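Local coordinates for protein rifin (Plasmodium falciparum, PDB 7JZK) that binds, through its V2 domain, the ectodomain of the immune receptor LAIR1 in the form carried by the antibody MGD21, probably as a variable surface antigen of the parasite, at residues A26-I31 with F52-S57; D42-T47 with D69-A74; T56-V61 with E121-T126; T62-A67 with G114-L119; L95-D100 with V106-A111. All coordinates share one frame; numbering follows the deposited sequence.

Contact 1: A26-I31 with F52-S57; sequences AGRNAI and FFNSTS. With NAG (2-acetamido-2-deoxy-beta-D-glucopyranose), chain E.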
# COMPACT_ATOMS: atom_id res chain seq x y z
N ALA B 26 4.32 28.12 -10.96
CA ALA B 26 3.33 27.45 -11.79
C ALA B 26 3.72 25.99 -12.07
O ALA B 26 2.83 25.12 -12.12
CB ALA B 26 3.13 28.22 -13.10
N GLY B 27 5.01 25.68 -12.14
CA GLY B 27 5.39 24.29 -12.31
C GLY B 27 5.11 23.46 -11.07
O GLY B 27 4.43 22.43 -11.15
N ARG B 28 5.55 23.94 -9.91
CA ARG B 28 5.26 23.22 -8.68
C ARG B 28 3.76 23.05 -8.51
O ARG B 28 3.29 21.97 -8.15
CB ARG B 28 5.84 23.98 -7.48
CG ARG B 28 7.35 24.08 -7.49
CD ARG B 28 7.88 25.18 -6.54
NE ARG B 28 7.65 25.03 -5.10
CZ ARG B 28 8.62 25.14 -4.19
NH1 ARG B 28 9.86 25.38 -4.59
NH2 ARG B 28 8.36 25.03 -2.88
N ASN B 29 2.99 24.09 -8.82
CA ASN B 29 1.54 23.98 -8.69
C ASN B 29 0.98 22.92 -9.61
O ASN B 29 0.05 22.20 -9.23
CB ASN B 29 0.88 25.33 -8.97
CG ASN B 29 1.16 26.34 -7.89
OD1 ASN B 29 1.95 26.08 -6.98
ND2 ASN B 29 0.54 27.51 -7.98
N ALA B 30 1.53 22.79 -10.82
CA ALA B 30 1.03 21.78 -11.74
C ALA B 30 1.28 20.37 -11.22
O ALA B 30 0.39 19.51 -11.24
CB ALA B 30 1.65 21.97 -13.13
N ILE B 31 2.50 20.10 -10.74
CA ILE B 31 2.73 18.73 -10.29
C ILE B 31 1.97 18.47 -9.01
O ILE B 31 1.51 17.35 -8.77
CB ILE B 31 4.21 18.36 -10.11
CG1 ILE B 31 4.34 16.83 -10.08
CG2 ILE B 31 4.73 18.88 -8.81
CD1 ILE B 31 3.71 16.12 -11.26
N PHE B 52 7.29 19.79 0.43
CA PHE B 52 8.01 18.66 -0.14
C PHE B 52 8.78 19.08 -1.38
O PHE B 52 9.89 18.60 -1.62
CB PHE B 52 7.04 17.53 -0.48
CG PHE B 52 7.69 16.37 -1.20
CD1 PHE B 52 7.79 16.37 -2.57
CD2 PHE B 52 8.16 15.26 -0.50
CE1 PHE B 52 8.38 15.31 -3.25
CE2 PHE B 52 8.75 14.19 -1.19
CZ PHE B 52 8.85 14.22 -2.56
N PHE B 53 8.20 19.95 -2.20
CA PHE B 53 8.82 20.42 -3.44
C PHE B 53 9.73 21.64 -3.30
O PHE B 53 10.14 22.20 -4.32
CB PHE B 53 7.76 20.64 -4.52
CG PHE B 53 7.33 19.37 -5.14
CD1 PHE B 53 8.20 18.69 -5.97
CD2 PHE B 53 6.07 18.81 -4.90
CE1 PHE B 53 7.85 17.50 -6.55
CE2 PHE B 53 5.72 17.60 -5.50
CZ PHE B 53 6.61 16.96 -6.32
N ASN B 54 10.02 22.08 -2.08
CA ASN B 54 11.09 23.06 -1.91
C ASN B 54 12.47 22.39 -2.02
O ASN B 54 13.40 23.00 -2.57
CB ASN B 54 10.88 23.82 -0.60
CG ASN B 54 11.86 24.97 -0.40
OD1 ASN B 54 12.72 25.23 -1.24
ND2 ASN B 54 11.70 25.70 0.71
N SER B 55 12.60 21.13 -1.59
CA SER B 55 13.87 20.41 -1.56
C SER B 55 14.14 19.52 -2.76
O SER B 55 15.31 19.26 -3.08
CB SER B 55 13.97 19.54 -0.30
OG SER B 55 14.97 18.55 -0.46
N THR B 56 13.11 18.99 -3.40
CA THR B 56 13.27 18.07 -4.53
C THR B 56 12.66 18.63 -5.80
O THR B 56 11.68 19.38 -5.78
CB THR B 56 12.66 16.71 -4.23
OG1 THR B 56 12.14 16.16 -5.45
CG2 THR B 56 11.57 16.83 -3.25
N SER B 57 13.25 18.22 -6.92
CA SER B 57 12.89 18.78 -8.21
C SER B 57 11.46 18.44 -8.57
O SER B 57 10.91 17.41 -8.16
CB SER B 57 13.81 18.26 -9.31
OG SER B 57 13.16 18.35 -10.57
C1 NAG E . 11.90 12.92 3.52
C2 NAG E . 12.60 14.16 3.10
C3 NAG E . 14.06 14.04 3.41
C4 NAG E . 14.30 13.68 4.86
C5 NAG E . 13.36 12.59 5.39
C6 NAG E . 13.31 12.58 6.91
C7 NAG E . 11.66 15.47 1.27
C8 NAG E . 11.57 15.66 -0.20
N2 NAG E . 12.41 14.46 1.70
O3 NAG E . 14.66 15.29 3.08
O4 NAG E . 15.59 13.08 4.89
O5 NAG E . 12.01 12.76 4.93
O6 NAG E . 12.51 11.50 7.36
O7 NAG E . 11.05 16.18 2.05
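Arg28 and Ile31, one turn apart on helix 13-39, both reach Phe53 on helix 49-55. Just before it, Phe52 turns its ring toward the glycan: NAG C8, the acetamide methyl, lies over one face, 3.3 Å from Phe52 CE2. The ring of Phe53 is sandwiched. Ile31 CG2 lies over one face, 3.9 Å from the ring centroid and 21° off the normal, a CH-pi contact. Phe52 CD1 lies over the centre of the opposite face. Phe53 O sits above the guanidinium plane of Arg28, 3.2 Å from NH1, but the angle is too poor for a hydrogen bond. The bend at chi3 (64°) of Arg28 swings the group over this carbonyl, and its NH2 has a weak hydrogen bond to Lys50 O. At Asn54 the contact moves to CB, 3.6 Å from Arg28 NH2, while the first bond of the side chain points away from helix 13-39. Thr56 rejoins the sugar, with CG2 3.3 Å from NAG C8. The end of helix 49-55 rests on helix 13-39, with Phe53 also against Ile32 and Leu35, Phe52 against Ala67 of helix 61-75, and Ile31 reaching Val120 of helix 108-126.

Contact 2: D42-T47 with D69-A74; sequences DNLNGT and DTQMTA. With NAG (2-acetamido-2-deoxy-beta-D-glucopyranose), chain E.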
# COMPACT_ATOMS: atom_id res chain seq x y z
N ASP B 42 -2.36 14.98 0.29
CA ASP B 42 -2.02 16.41 0.48
C ASP B 42 -0.62 16.52 1.09
O ASP B 42 -0.05 17.62 1.08
CB ASP B 42 -3.01 17.06 1.43
CG ASP B 42 -4.42 17.07 0.86
OD1 ASP B 42 -4.72 18.00 0.09
OD2 ASP B 42 -5.19 16.16 1.20
N ASN B 43 -0.09 15.41 1.58
CA ASN B 43 1.22 15.44 2.27
C ASN B 43 2.08 14.30 1.75
O ASN B 43 1.52 13.27 1.41
CB ASN B 43 1.03 15.35 3.78
CG ASN B 43 0.16 16.45 4.34
OD1 ASN B 43 0.53 17.62 4.33
ND2 ASN B 43 -1.01 16.08 4.85
N LEU B 44 3.38 14.52 1.65
CA LEU B 44 4.32 13.47 1.22
C LEU B 44 5.56 13.50 2.10
O LEU B 44 6.08 14.58 2.35
CB LEU B 44 4.71 13.65 -0.24
CG LEU B 44 5.23 12.42 -0.96
CD1 LEU B 44 4.33 11.23 -0.70
CD2 LEU B 44 5.35 12.69 -2.44
N ASN B 45 5.99 12.34 2.58
CA ASN B 45 7.26 12.23 3.33
C ASN B 45 7.26 13.15 4.53
O ASN B 45 8.29 13.77 4.79
CB ASN B 45 8.41 12.39 2.37
CG ASN B 45 9.74 11.99 2.93
OD1 ASN B 45 10.00 10.83 3.24
ND2 ASN B 45 10.58 12.99 3.06
N GLY B 46 6.15 13.22 5.24
CA GLY B 46 6.15 13.97 6.51
C GLY B 46 5.98 15.46 6.38
O GLY B 46 6.17 16.15 7.36
N THR B 47 5.64 15.91 5.19
CA THR B 47 5.55 17.36 4.99
C THR B 47 4.54 17.65 3.89
O THR B 47 4.22 16.74 3.14
CB THR B 47 6.94 17.96 4.77
OG1 THR B 47 6.84 19.35 5.09
CG2 THR B 47 7.48 17.73 3.38
N ASP B 69 5.51 5.46 -2.83
CA ASP B 69 5.53 4.03 -2.53
C ASP B 69 5.71 3.79 -1.05
O ASP B 69 4.97 3.02 -0.44
CB ASP B 69 6.66 3.33 -3.30
CG ASP B 69 6.86 1.87 -2.88
OD1 ASP B 69 7.55 1.61 -1.86
OD2 ASP B 69 6.39 0.94 -3.56
N THR B 70 6.66 4.47 -0.44
CA THR B 70 6.91 4.27 0.97
C THR B 70 5.69 4.67 1.79
O THR B 70 5.26 3.93 2.70
CB THR B 70 8.15 5.10 1.37
OG1 THR B 70 9.25 4.71 0.54
CG2 THR B 70 8.54 4.83 2.80
N GLN B 71 5.04 5.76 1.43
CA GLN B 71 3.83 6.24 2.15
C GLN B 71 2.67 5.26 1.95
O GLN B 71 1.99 4.97 2.92
CB GLN B 71 3.49 7.65 1.70
CG GLN B 71 2.38 8.32 2.49
CD GLN B 71 2.46 9.81 2.34
OE1 GLN B 71 3.48 10.43 2.63
NE2 GLN B 71 1.38 10.41 1.89
N MET B 72 2.48 4.77 0.72
CA MET B 72 1.40 3.82 0.45
C MET B 72 1.59 2.54 1.25
O MET B 72 0.63 1.97 1.78
CB MET B 72 1.30 3.51 -1.04
CG MET B 72 0.15 2.58 -1.44
SD MET B 72 -0.10 2.50 -3.24
CE MET B 72 -0.82 4.14 -3.45
N THR B 73 2.83 2.04 1.31
CA THR B 73 3.04 0.85 2.13
C THR B 73 2.75 1.15 3.60
O THR B 73 2.17 0.31 4.31
CB THR B 73 4.45 0.30 1.94
OG1 THR B 73 4.61 -0.08 0.56
CG2 THR B 73 4.70 -0.95 2.81
N ALA B 74 3.09 2.36 4.05
CA ALA B 74 2.92 2.67 5.47
C ALA B 74 1.48 3.01 5.88
O ALA B 74 1.12 2.80 7.05
CB ALA B 74 3.84 3.82 5.86
C1 NAG E . 11.90 12.92 3.52
C2 NAG E . 12.60 14.16 3.10
C3 NAG E . 14.06 14.04 3.41
C4 NAG E . 14.30 13.68 4.86
C5 NAG E . 13.36 12.59 5.39
C6 NAG E . 13.31 12.58 6.91
C7 NAG E . 11.66 15.47 1.27
C8 NAG E . 11.57 15.66 -0.20
N2 NAG E . 12.41 14.46 1.70
O3 NAG E . 14.66 15.29 3.08
O4 NAG E . 15.59 13.08 4.89
O5 NAG E . 12.01 12.76 4.93
O6 NAG E . 12.51 11.50 7.36
O7 NAG E . 11.05 16.18 2.05
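Gln71 NE2 donates to Asn43 O over 2.9 Å, an almost straight bond with an N-H...O angle of 174°. The acceptor strand belongs to a tight beta hairpin: strands 43-44 and 47-48 are joined by a type I' turn from Leu44 to Thr47, whose middle residues, Asn45 and Gly46, both have positive phi. Two backbone bonds close the hairpin, Leu44 N to Thr47 O at 2.8 Å and Thr47 N to Leu44 O at 3.2 Å. Asn43 O and Asn45 N, flanking Leu44 on the other edge of its strand, are both taken by the one amide of Gln71. Its OE1 accepts from Asn45 N at 3.2 Å, the donor lying nearly in line with the C=O bond. The pair of bonds fixes the amide's rotation and makes it stand in for the peptide of a further strand. Gln71 can do this from helix 61-75 because its CG is anti to the backbone N (chi1 -172°) and the chain beyond stays extended.

The Leu44 side chain crosses that of Gln71 at a slant, with CD1 3.5 Å from Gln71 OE1. It packs on Leu49 and Phe52 of helix 49-55 and on Ala67 and Ile68, while Gln71 also touches Phe88. The clamp therefore ties the hairpin to helix 61-75 right beside a glycosylated turn. Asn45-Gly46-Thr47 is an N-glycosylation sequon, and Asn45 ND2 is covalently bonded to NAG C1 at 1.4 Å.

Contact 3: T56-V61 with E121-T126; sequences TSYSDV and EKAKDT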
# COMPACT_ATOMS: atom_id res chain seq x y z
N THR B 56 13.11 18.99 -3.40
CA THR B 56 13.27 18.07 -4.53
C THR B 56 12.66 18.63 -5.80
O THR B 56 11.68 19.38 -5.78
CB THR B 56 12.66 16.71 -4.23
OG1 THR B 56 12.14 16.16 -5.45
CG2 THR B 56 11.57 16.83 -3.25
N SER B 57 13.25 18.22 -6.92
CA SER B 57 12.89 18.78 -8.21
C SER B 57 11.46 18.44 -8.57
O SER B 57 10.91 17.41 -8.16
CB SER B 57 13.81 18.26 -9.31
OG SER B 57 13.16 18.35 -10.57
N TYR B 58 10.85 19.31 -9.37
CA TYR B 58 9.46 19.17 -9.77
C TYR B 58 9.25 18.08 -10.82
O TYR B 58 8.11 17.65 -11.03
CB TYR B 58 8.98 20.54 -10.27
CG TYR B 58 8.00 20.51 -11.42
CD1 TYR B 58 8.44 20.55 -12.74
CD2 TYR B 58 6.65 20.46 -11.18
CE1 TYR B 58 7.52 20.52 -13.80
CE2 TYR B 58 5.74 20.41 -12.23
CZ TYR B 58 6.17 20.46 -13.53
OH TYR B 58 5.22 20.43 -14.54
N SER B 59 10.31 17.58 -11.46
CA SER B 59 10.20 16.51 -12.46
C SER B 59 11.00 15.27 -12.08
O SER B 59 11.29 14.43 -12.94
CB SER B 59 10.63 17.03 -13.83
OG SER B 59 11.90 17.67 -13.74
N ASP B 60 11.34 15.11 -10.80
CA ASP B 60 12.18 14.00 -10.33
C ASP B 60 11.30 12.77 -10.09
O ASP B 60 10.98 12.40 -8.96
CB ASP B 60 12.91 14.42 -9.06
CG ASP B 60 13.91 13.38 -8.58
OD1 ASP B 60 14.04 12.30 -9.22
OD2 ASP B 60 14.54 13.62 -7.53
N VAL B 61 11.00 12.07 -11.18
CA VAL B 61 10.05 10.96 -11.11
C VAL B 61 10.49 9.93 -10.06
O VAL B 61 9.66 9.40 -9.32
CB VAL B 61 9.89 10.32 -12.49
CG1 VAL B 61 9.27 8.95 -12.33
CG2 VAL B 61 9.10 11.23 -13.43
N GLU B 121 4.52 14.18 -17.23
CA GLU B 121 4.42 14.54 -18.63
C GLU B 121 3.20 15.41 -18.85
O GLU B 121 3.25 16.37 -19.61
CB GLU B 121 4.38 13.31 -19.53
CG GLU B 121 5.57 12.39 -19.30
CD GLU B 121 6.90 13.12 -19.32
OE1 GLU B 121 7.77 12.77 -18.49
OE2 GLU B 121 7.09 14.05 -20.13
N LYS B 122 2.10 15.11 -18.16
CA LYS B 122 0.88 15.90 -18.31
C LYS B 122 1.06 17.31 -17.76
O LYS B 122 0.59 18.29 -18.36
CB LYS B 122 -0.28 15.18 -17.61
CG LYS B 122 -1.48 16.08 -17.26
CD LYS B 122 -1.50 16.52 -15.78
CE LYS B 122 -2.51 17.66 -15.54
NZ LYS B 122 -2.13 18.96 -16.18
N ALA B 123 1.77 17.46 -16.64
CA ALA B 123 1.98 18.79 -16.09
C ALA B 123 2.82 19.65 -17.04
O ALA B 123 2.44 20.77 -17.41
CB ALA B 123 2.58 18.66 -14.69
N LYS B 124 3.96 19.10 -17.49
CA LYS B 124 4.77 19.86 -18.43
C LYS B 124 4.01 20.09 -19.74
O LYS B 124 4.23 21.10 -20.42
CB LYS B 124 6.14 19.20 -18.64
CG LYS B 124 6.18 18.06 -19.60
CD LYS B 124 7.62 17.77 -19.98
CE LYS B 124 8.27 16.74 -19.05
NZ LYS B 124 8.53 17.21 -17.66
N ASP B 125 3.14 19.14 -20.12
CA ASP B 125 2.29 19.35 -21.29
C ASP B 125 1.44 20.58 -21.07
O ASP B 125 1.14 21.30 -22.02
CB ASP B 125 1.43 18.12 -21.59
CG ASP B 125 2.14 17.13 -22.47
OD1 ASP B 125 3.26 17.45 -22.94
OD2 ASP B 125 1.60 16.03 -22.69
N THR B 126 1.05 20.84 -19.82
CA THR B 126 0.35 22.09 -19.56
C THR B 126 1.29 23.24 -19.89
O THR B 126 0.90 24.20 -20.57
CB THR B 126 -0.08 22.21 -18.09
OG1 THR B 126 -1.41 21.72 -17.91
CG2 THR B 126 0.03 23.69 -17.62
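Tyr58 and Ser59, the middle residues of a type I beta turn from Ser57 to Asp60, face the helical segment 121-126, the nearest CA atoms being those of Ser59 and Glu121, 8.7 Å apart. Tyr58 reaches across to the helix at Ala123. Its first bond does not aim at the helix, but the long ring brings the hydroxyl there, with OH 3.2 Å from Ala123 CB. The methyl comes at the ring obliquely and stays 4.2 Å from Tyr58 CZ, leaving the phenol end to make the touch. Lys124 N is 3.5 Å from the same OH, at an angle too poor for a hydrogen bond. The ring is modelled very close to the backbone of Gly27 on helix 13-39, which makes its exact setting doubtful. On the flank, Lys124 NZ approaches Ser59 CB loosely, at 4.4 Å.

The turn holds its own shape. Ser59 N donates to Ser57 OG over 3.1 Å, an ST turn, with an N-H...O angle of 168°. Asp60 is the N-cap of helix 61-75, and its OD2 is hydrogen-bonded to Thr63 OG1. Ala30 and Ile31 pack on Tyr58, and Ala30 on Ala123. With no directed bond across the contact as modelled, the turn is placed against helix 108-126 by shape and by this shared packing on Ala30, while its form comes from its own ST turn and N-cap.

Contact 4: T62-A67 with G114-L119; sequences TTIASA and GAVTQL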
# COMPACT_ATOMS: atom_id res chain seq x y z
N THR B 62 11.78 9.64 -9.99
CA THR B 62 12.25 8.58 -9.10
C THR B 62 12.03 8.92 -7.64
O THR B 62 11.57 8.09 -6.85
CB THR B 62 13.73 8.30 -9.36
OG1 THR B 62 13.88 7.79 -10.69
CG2 THR B 62 14.27 7.27 -8.36
N THR B 63 12.36 10.15 -7.25
CA THR B 63 12.25 10.50 -5.84
C THR B 63 10.79 10.53 -5.40
O THR B 63 10.43 9.99 -4.34
CB THR B 63 12.91 11.85 -5.60
OG1 THR B 63 14.30 11.76 -5.95
CG2 THR B 63 12.76 12.32 -4.14
N ILE B 64 9.93 11.13 -6.21
CA ILE B 64 8.53 11.21 -5.84
C ILE B 64 7.91 9.82 -5.81
O ILE B 64 7.14 9.50 -4.90
CB ILE B 64 7.79 12.15 -6.79
CG1 ILE B 64 6.30 12.00 -6.60
CG2 ILE B 64 8.11 11.81 -8.19
CD1 ILE B 64 5.55 12.84 -7.54
N ALA B 65 8.21 8.98 -6.81
CA ALA B 65 7.63 7.65 -6.84
C ALA B 65 8.08 6.84 -5.63
O ALA B 65 7.27 6.14 -5.01
CB ALA B 65 7.99 6.95 -8.15
N SER B 66 9.34 6.97 -5.23
CA SER B 66 9.79 6.23 -4.07
C SER B 66 9.11 6.73 -2.80
O SER B 66 8.72 5.94 -1.94
CB SER B 66 11.32 6.30 -3.97
OG SER B 66 11.81 6.08 -2.65
N ALA B 67 8.92 8.05 -2.68
CA ALA B 67 8.25 8.58 -1.49
C ALA B 67 6.78 8.17 -1.44
O ALA B 67 6.24 7.86 -0.37
CB ALA B 67 8.38 10.11 -1.46
N GLY B 114 5.21 4.32 -13.17
CA GLY B 114 4.55 4.60 -14.43
C GLY B 114 3.50 5.69 -14.30
O GLY B 114 3.39 6.57 -15.16
N ALA B 115 2.76 5.68 -13.19
CA ALA B 115 1.74 6.70 -13.00
C ALA B 115 2.37 8.09 -12.88
O ALA B 115 1.96 9.04 -13.56
CB ALA B 115 0.90 6.38 -11.76
N VAL B 116 3.41 8.20 -12.06
CA VAL B 116 4.07 9.48 -11.86
C VAL B 116 4.67 9.96 -13.17
O VAL B 116 4.66 11.17 -13.46
CB VAL B 116 5.14 9.33 -10.77
CG1 VAL B 116 6.11 10.48 -10.81
CG2 VAL B 116 4.49 9.20 -9.43
N THR B 117 5.14 9.03 -14.00
CA THR B 117 5.67 9.41 -15.29
C THR B 117 4.60 10.10 -16.11
O THR B 117 4.80 11.20 -16.63
CB THR B 117 6.21 8.19 -16.03
OG1 THR B 117 7.35 7.65 -15.33
CG2 THR B 117 6.60 8.56 -17.45
N GLN B 118 3.42 9.48 -16.18
CA GLN B 118 2.35 10.13 -16.93
C GLN B 118 2.00 11.49 -16.34
O GLN B 118 1.80 12.46 -17.08
CB GLN B 118 1.11 9.24 -16.96
CG GLN B 118 1.38 7.80 -17.32
CD GLN B 118 0.98 7.51 -18.74
OE1 GLN B 118 1.25 8.30 -19.64
NE2 GLN B 118 0.30 6.38 -18.95
N LEU B 119 1.96 11.59 -15.01
CA LEU B 119 1.52 12.85 -14.41
C LEU B 119 2.50 13.99 -14.67
O LEU B 119 2.09 15.12 -14.94
CB LEU B 119 1.25 12.66 -12.91
CG LEU B 119 -0.09 12.06 -12.44
CD1 LEU B 119 -1.21 12.97 -12.85
CD2 LEU B 119 -0.38 10.69 -12.99
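Ile64 and Val116 carry the apolar core of this contact, reaching toward each other tip to tip from helices 61-75 and 108-126. The closest touch is branch to branch, Ile64 CG2 to Val116 CG1 at 3.6 Å. The same valine methyl also meets the far end of the isoleucine, with Ile64 CD1 at 4.1 Å. Val116 CG1 is placed anti to the backbone N (chi1 164°), and from there it sits against both arms of Ile64. Its other methyl, CG2, turns to the next residue of the opposing helix and lies 4.4 Å from Ala65 CB, a looser touch. One valine thus spans two successive residues of helix 61-75. The small side chain of Ala65 goes with a near approach of the backbones here, the CA atoms of Ala65 and Val116 lying 6.4 Å apart.

No hydrogen bond crosses between the two segments; the backbone bonds run within each helix. Ser66 N bonds Thr62 O and Leu119 N bonds Ala115 O, both regular helical bonds, and Thr117 OG1 turns back to Thr113 O.

Around the pair, Leu35 of helix 13-39 packs on Ile64 and Val61 packs on Val116, so three helices of the V2 domain come together here. All three touching residues are buried and none offers a polar side-chain group: the two segments are held by dispersion and the exclusion of water, with methyl shape rather than directed bonds setting their fit.

Contact 5: L95-D100 with V106-A111; sequences LRIVAD and VKQKDA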
# COMPACT_ATOMS: atom_id res chain seq x y z
N LEU B 95 -4.19 0.90 -10.31
CA LEU B 95 -2.94 0.43 -10.90
C LEU B 95 -2.84 -1.09 -10.95
O LEU B 95 -1.72 -1.59 -11.10
CB LEU B 95 -1.75 1.00 -10.13
CG LEU B 95 -1.72 2.54 -10.05
CD1 LEU B 95 -0.50 3.07 -9.31
CD2 LEU B 95 -1.80 3.10 -11.45
N ARG B 96 -3.96 -1.82 -10.77
CA ARG B 96 -3.99 -3.28 -10.74
C ARG B 96 -2.91 -3.83 -9.82
O ARG B 96 -2.18 -4.77 -10.15
CB ARG B 96 -3.92 -3.90 -12.14
CG ARG B 96 -5.21 -3.75 -12.96
CD ARG B 96 -4.94 -3.32 -14.39
NE ARG B 96 -4.43 -1.95 -14.43
CZ ARG B 96 -4.18 -1.27 -15.54
NH1 ARG B 96 -3.71 -0.02 -15.47
NH2 ARG B 96 -4.39 -1.83 -16.72
N ILE B 97 -2.82 -3.24 -8.63
CA ILE B 97 -1.86 -3.69 -7.63
C ILE B 97 -2.50 -4.67 -6.65
O ILE B 97 -1.77 -5.44 -5.99
CB ILE B 97 -1.25 -2.49 -6.87
CG1 ILE B 97 -0.61 -1.50 -7.84
CG2 ILE B 97 -0.19 -2.92 -5.89
CD1 ILE B 97 -0.01 -0.32 -7.10
N VAL B 98 -3.82 -4.70 -6.56
CA VAL B 98 -4.47 -5.60 -5.62
C VAL B 98 -4.35 -7.01 -6.17
O VAL B 98 -4.28 -7.23 -7.39
CB VAL B 98 -5.94 -5.19 -5.41
CG1 VAL B 98 -6.01 -3.77 -4.86
CG2 VAL B 98 -6.68 -5.24 -6.72
N ALA B 99 -4.27 -7.98 -5.28
CA ALA B 99 -4.05 -9.35 -5.71
C ALA B 99 -5.28 -9.84 -6.46
O ALA B 99 -6.41 -9.65 -6.02
CB ALA B 99 -3.77 -10.26 -4.51
N ASP B 100 -5.06 -10.47 -7.60
CA ASP B 100 -6.17 -11.03 -8.36
C ASP B 100 -5.81 -12.50 -8.56
O ASP B 100 -4.72 -12.81 -9.09
CB ASP B 100 -6.34 -10.20 -9.65
CG ASP B 100 -7.61 -10.54 -10.44
OD1 ASP B 100 -8.51 -11.27 -9.94
OD2 ASP B 100 -7.73 -10.00 -11.56
N VAL B 106 2.19 -7.84 -9.55
CA VAL B 106 2.41 -6.48 -10.02
C VAL B 106 3.03 -5.69 -8.87
O VAL B 106 2.39 -5.48 -7.83
CB VAL B 106 1.10 -5.85 -10.52
CG1 VAL B 106 1.33 -4.45 -11.00
CG2 VAL B 106 0.48 -6.72 -11.62
N LYS B 107 4.27 -5.25 -9.03
CA LYS B 107 4.92 -4.50 -7.96
C LYS B 107 4.42 -3.08 -7.90
O LYS B 107 4.29 -2.40 -8.93
CB LYS B 107 6.43 -4.51 -8.16
CG LYS B 107 7.05 -5.85 -7.88
CD LYS B 107 8.28 -6.10 -8.73
CE LYS B 107 8.75 -7.53 -8.55
NZ LYS B 107 9.65 -7.60 -7.38
N GLN B 108 4.15 -2.64 -6.68
CA GLN B 108 3.55 -1.35 -6.39
C GLN B 108 4.46 -0.20 -6.83
O GLN B 108 4.01 0.74 -7.48
CB GLN B 108 3.25 -1.28 -4.89
CG GLN B 108 2.82 0.06 -4.32
CD GLN B 108 2.48 -0.02 -2.83
OE1 GLN B 108 1.40 -0.43 -2.44
NE2 GLN B 108 3.48 0.28 -1.99
N LYS B 109 5.74 -0.30 -6.52
CA LYS B 109 6.70 0.76 -6.86
C LYS B 109 6.72 1.01 -8.36
O LYS B 109 6.74 2.14 -8.81
CB LYS B 109 8.10 0.36 -6.37
CG LYS B 109 9.09 1.48 -6.08
CD LYS B 109 10.28 0.92 -5.29
CE LYS B 109 11.26 2.00 -4.85
NZ LYS B 109 12.41 1.38 -4.13
N ASP B 110 6.70 -0.05 -9.16
CA ASP B 110 6.72 0.07 -10.61
C ASP B 110 5.45 0.72 -11.16
O ASP B 110 5.52 1.61 -12.00
CB ASP B 110 6.97 -1.32 -11.22
CG ASP B 110 8.32 -1.90 -10.74
OD1 ASP B 110 9.20 -1.10 -10.38
OD2 ASP B 110 8.48 -3.14 -10.64
N ALA B 111 4.29 0.32 -10.66
CA ALA B 111 3.04 0.93 -11.12
C ALA B 111 2.99 2.41 -10.73
O ALA B 111 2.58 3.26 -11.51
CB ALA B 111 1.84 0.15 -10.56
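A Schellman motif closes helix 86-94, and its residues Leu95 to Ile97 pack against Val106, just before the N-cap Lys107, and against Gln108 and Ala111 in the first turn of helix 108-126. Arg96, with positive phi (48°), is the C-prime residue, and Ile97 N turns back to Arg92 O. The reversal leaves Arg96 O lying against the branch of Val106, 3.5 Å from Val106 CB and about equally far from both of its methyls. Leu95 meets the helix at Ala111, one turn after Gln108, its CB 3.7 Å from Ala111 CB.

Ile97 packs on both helical residues. Its CD1 lies 3.8 Å from Gln108 CA and 4.0 Å from Ala111 CB, while CG2 rests against Gln108 CB at 3.9 Å. With CG1 anti to the carbonyl carbon (chi1 -56°) and the chain straight beyond it, Ile97 crosses the side chain of Gln108 at about a right angle. Only the aliphatic part of Gln108 takes part in this. Its amide is engaged further out, OE1 with Arg92 NE and NE2 with Thr73 OG1, which links helices 61-75 and 86-94 to the base of helix 108-126.

The same surface faces the receptor. Ile97 and Gln108 both pack on Tyr45 of the LAIR1 chain, Ile97 O accepts a weak hydrogen bond from Arg36 of that chain, and Val98 and Ala99 touch its Asn42 and Trp86. A Schellman-capped helix end, packed on the first turn of the next helix, here forms part of the LAIR1-binding site of the V2 domain.

All five contacts lie in one mostly helical V2 domain. Contacts 3, 4 and 5 share helix 108-126, meeting it near its end, its middle and its start. Contacts 1 and 3 share Thr56 and Ser57, with centres about 8 Å apart, and the centre of contact 4 is about 9 Å from that of contact 3. Contacts 2 and 4 both use helix 61-75, and contacts 1 and 2 meet the same glycan. Along the chain contacts 1 and 2 interlock, while the segments of contact 5 fall between those of contact 4. Helix 108-126 thus runs from the LAIR1 face at contact 5, which touches contact 2, to contact 3 beside contact 1, whose centre is about 26 Å from that of contact 5.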